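Local coordinates for GH86A beta-porphyranase (PDB 4AW7), which hydrolyses the red-algal polysaccharide porphyran at beta-D-galactopyranose-(1->4)-alpha-L-galactopyranose-6-sulfate linkages, releasing mostly a sulfated disaccharide, at residues 28-36 with 303-311. Residues are numbered along the deposited sequence; the frame is centred on the assembly and turned at random.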
# COMPACT_ATOMS: atom_id res chain seq x y z
N THR A 28 -0.46 26.20 -5.90
CA THR A 28 -0.89 25.28 -6.96
C THR A 28 -1.50 24.06 -6.30
O THR A 28 -0.81 23.35 -5.57
CB THR A 28 0.28 24.91 -7.86
OG1 THR A 28 0.75 26.10 -8.51
CG2 THR A 28 -0.12 23.90 -8.94
N ARG A 29 -2.78 23.83 -6.55
CA ARG A 29 -3.45 22.65 -6.06
C ARG A 29 -3.03 21.44 -6.91
O ARG A 29 -2.99 21.56 -8.13
CB ARG A 29 -4.95 22.86 -6.10
CG ARG A 29 -5.77 21.67 -5.65
CD ARG A 29 -7.17 22.02 -5.33
NE ARG A 29 -7.86 22.75 -6.41
CZ ARG A 29 -9.17 22.84 -6.54
NH1 ARG A 29 -9.99 22.24 -5.67
NH2 ARG A 29 -9.66 23.48 -7.61
N ARG A 30 -2.79 20.30 -6.30
CA ARG A 30 -2.38 19.10 -7.03
C ARG A 30 -3.46 18.03 -6.92
O ARG A 30 -4.05 17.82 -5.84
CB ARG A 30 -1.01 18.61 -6.53
CG ARG A 30 -0.51 17.33 -7.21
CD ARG A 30 1.01 17.21 -7.08
NE ARG A 30 1.50 15.96 -7.65
CZ ARG A 30 1.62 14.82 -6.99
NH1 ARG A 30 1.30 14.72 -5.69
NH2 ARG A 30 2.05 13.75 -7.66
N PHE A 31 -3.72 17.36 -8.04
CA PHE A 31 -4.66 16.27 -8.12
C PHE A 31 -3.95 15.01 -8.55
O PHE A 31 -3.05 15.05 -9.41
CB PHE A 31 -5.75 16.54 -9.19
CG PHE A 31 -6.75 17.59 -8.79
CD1 PHE A 31 -6.46 18.92 -8.91
CD2 PHE A 31 -7.99 17.22 -8.30
CE1 PHE A 31 -7.43 19.87 -8.53
CE2 PHE A 31 -8.93 18.17 -7.94
CZ PHE A 31 -8.63 19.49 -8.08
N LEU A 32 -4.36 13.89 -7.98
CA LEU A 32 -4.09 12.56 -8.50
C LEU A 32 -5.32 12.19 -9.26
O LEU A 32 -6.36 11.87 -8.67
CB LEU A 32 -3.79 11.57 -7.36
CG LEU A 32 -2.69 11.97 -6.38
CD1 LEU A 32 -2.48 10.89 -5.35
CD2 LEU A 32 -1.40 12.36 -7.04
N SER A 33 -5.26 12.31 -10.58
CA SER A 33 -6.44 12.21 -11.46
C SER A 33 -7.58 13.04 -10.90
O SER A 33 -7.47 14.26 -10.89
CB SER A 33 -6.81 10.78 -11.75
OG SER A 33 -5.72 10.11 -12.19
N GLY A 34 -8.66 12.43 -10.46
CA GLY A 34 -9.83 13.17 -9.97
C GLY A 34 -9.83 13.63 -8.53
O GLY A 34 -10.80 14.25 -8.14
N VAL A 35 -8.80 13.38 -7.74
CA VAL A 35 -8.84 13.70 -6.32
C VAL A 35 -7.65 14.51 -5.89
O VAL A 35 -6.51 14.18 -6.21
CB VAL A 35 -9.05 12.44 -5.45
CG1 VAL A 35 -7.84 11.49 -5.47
CG2 VAL A 35 -9.44 12.78 -3.99
N SER A 36 -7.89 15.53 -5.08
CA SER A 36 -6.85 16.32 -4.42
C SER A 36 -6.78 16.09 -2.91
O SER A 36 -5.70 15.95 -2.34
CB SER A 36 -7.00 17.82 -4.71
OG SER A 36 -6.05 18.60 -4.04
N ASN A 303 4.61 6.19 -0.71
CA ASN A 303 4.27 5.43 -1.94
C ASN A 303 2.76 5.39 -2.07
O ASN A 303 2.17 5.72 -3.10
CB ASN A 303 4.91 4.00 -1.78
CG ASN A 303 4.50 2.96 -2.83
OD1 ASN A 303 3.55 3.14 -3.60
ND2 ASN A 303 5.25 1.82 -2.88
N LEU A 304 2.10 4.94 -1.00
CA LEU A 304 0.67 4.70 -1.07
C LEU A 304 -0.13 5.99 -1.16
O LEU A 304 -1.18 6.01 -1.80
CB LEU A 304 0.23 3.83 0.11
CG LEU A 304 0.92 2.48 0.24
CD1 LEU A 304 0.39 1.69 1.41
CD2 LEU A 304 0.89 1.68 -1.07
N MET A 305 0.34 7.09 -0.57
CA MET A 305 -0.31 8.39 -0.75
C MET A 305 -0.37 8.79 -2.21
O MET A 305 -1.38 9.33 -2.68
CB MET A 305 0.39 9.46 0.08
CG MET A 305 0.02 9.37 1.56
SD MET A 305 0.96 10.58 2.51
CE MET A 305 0.04 10.59 4.02
N GLU A 306 0.70 8.50 -2.95
CA GLU A 306 0.77 8.80 -4.38
C GLU A 306 -0.09 7.87 -5.23
O GLU A 306 -0.16 8.09 -6.45
CB GLU A 306 2.22 8.73 -4.84
CG GLU A 306 3.05 9.92 -4.41
CD GLU A 306 2.60 11.21 -5.09
OE1 GLU A 306 2.63 11.26 -6.33
OE2 GLU A 306 2.23 12.18 -4.41
N ARG A 307 -0.79 6.93 -4.63
CA ARG A 307 -1.69 6.04 -5.33
C ARG A 307 -3.16 6.23 -4.90
O ARG A 307 -4.01 5.37 -5.16
CB ARG A 307 -1.29 4.58 -5.14
CG ARG A 307 0.12 4.28 -5.61
CD ARG A 307 0.39 2.81 -5.56
NE ARG A 307 1.79 2.51 -5.86
CZ ARG A 307 2.27 2.04 -7.01
NH1 ARG A 307 1.48 1.70 -8.01
NH2 ARG A 307 3.58 1.87 -7.12
N GLN A 308 -3.47 7.33 -4.20
CA GLN A 308 -4.79 7.43 -3.57
C GLN A 308 -5.95 7.21 -4.54
O GLN A 308 -6.98 6.64 -4.18
CB GLN A 308 -4.95 8.78 -2.87
CG GLN A 308 -6.15 8.81 -1.93
CD GLN A 308 -6.38 10.18 -1.37
OE1 GLN A 308 -5.58 10.69 -0.57
NE2 GLN A 308 -7.51 10.79 -1.75
N ASP A 309 -5.80 7.71 -5.76
CA ASP A 309 -6.82 7.59 -6.79
C ASP A 309 -7.02 6.18 -7.28
O ASP A 309 -8.02 5.91 -7.97
CB ASP A 309 -6.53 8.51 -7.98
CG ASP A 309 -5.18 8.34 -8.60
OD1 ASP A 309 -4.21 7.94 -7.94
OD2 ASP A 309 -5.05 8.67 -9.81
N ASN A 310 -6.10 5.28 -6.96
CA ASN A 310 -6.25 3.85 -7.26
C ASN A 310 -6.08 2.96 -6.04
O ASN A 310 -5.62 1.83 -6.15
CB ASN A 310 -5.30 3.41 -8.37
CG ASN A 310 -5.76 2.12 -9.02
OD1 ASN A 310 -6.96 1.93 -9.26
ND2 ASN A 310 -4.82 1.16 -9.24
N LEU A 311 -6.48 3.46 -4.87
CA LEU A 311 -6.27 2.75 -3.60
C LEU A 311 -7.58 2.75 -2.83
O LEU A 311 -8.09 3.80 -2.44
CB LEU A 311 -5.17 3.43 -2.79
CG LEU A 311 -4.84 2.74 -1.44
CD1 LEU A 311 -4.09 1.42 -1.63
CD2 LEU A 311 -4.02 3.70 -0.57
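A beta-sheet domain meets the catalytic barrel where Arg30 and Leu32, on strand 29-32, which pairs with strand 469-484, face Glu306 and Asp309 in the loop that leads from helix 293-305 to the parallel strand 311-316. The principle illustrated is a leucine seated against a turn's backbone, with a salt bridge on one side and a hydroxyl-carboxylate bond on the other. At one flank Arg30 grips Glu306 end-on with two nitrogens: NH1 reaches OE2 at 3.0 Å and NH2 reaches OE1 at 2.9 Å, the latter bond almost straight at 171°. Both oxygens use their syn lone pairs, and the guanidinium and carboxylate planes lie only 14° apart. Arg30 is extended from CG to NE, whereas Glu306 folds at chi2 (-67°), which brings its carboxylate back toward the strand. On the guanidinium, NE is left for Glu586, whose carboxylate forms a second salt bridge.

Between these bonds, Leu32 lays CD1 against the backbone of the Met305-Gln308 type I turn, 3.3 Å from Met305 O, which also accepts a bond from Arg372, while its CB lies 3.7 Å from Asp309 OD1. Beyond Leu32 the chain reverses in a type II' turn closed by paired backbone bonds between Leu32 and Val35, and this turn presents Ser33 to Asp309: OG donates to OD2 over 2.9 Å, meeting it nearly along the C-O axis. Val35 CG2 rests against Gln308 NE2 at 3.6 Å; the polar end of Gln308 finds its strongest partner in Arg372.

Arg473, from strand 469-484, bridges to Asp309 OD1 and also bonds Glu306 O. Each carboxylate has a cationic partner, which would probably favour its ionised form. Two nearly coplanar bonds on syn lone pairs fix how the Arg30 and Glu306 groups are turned.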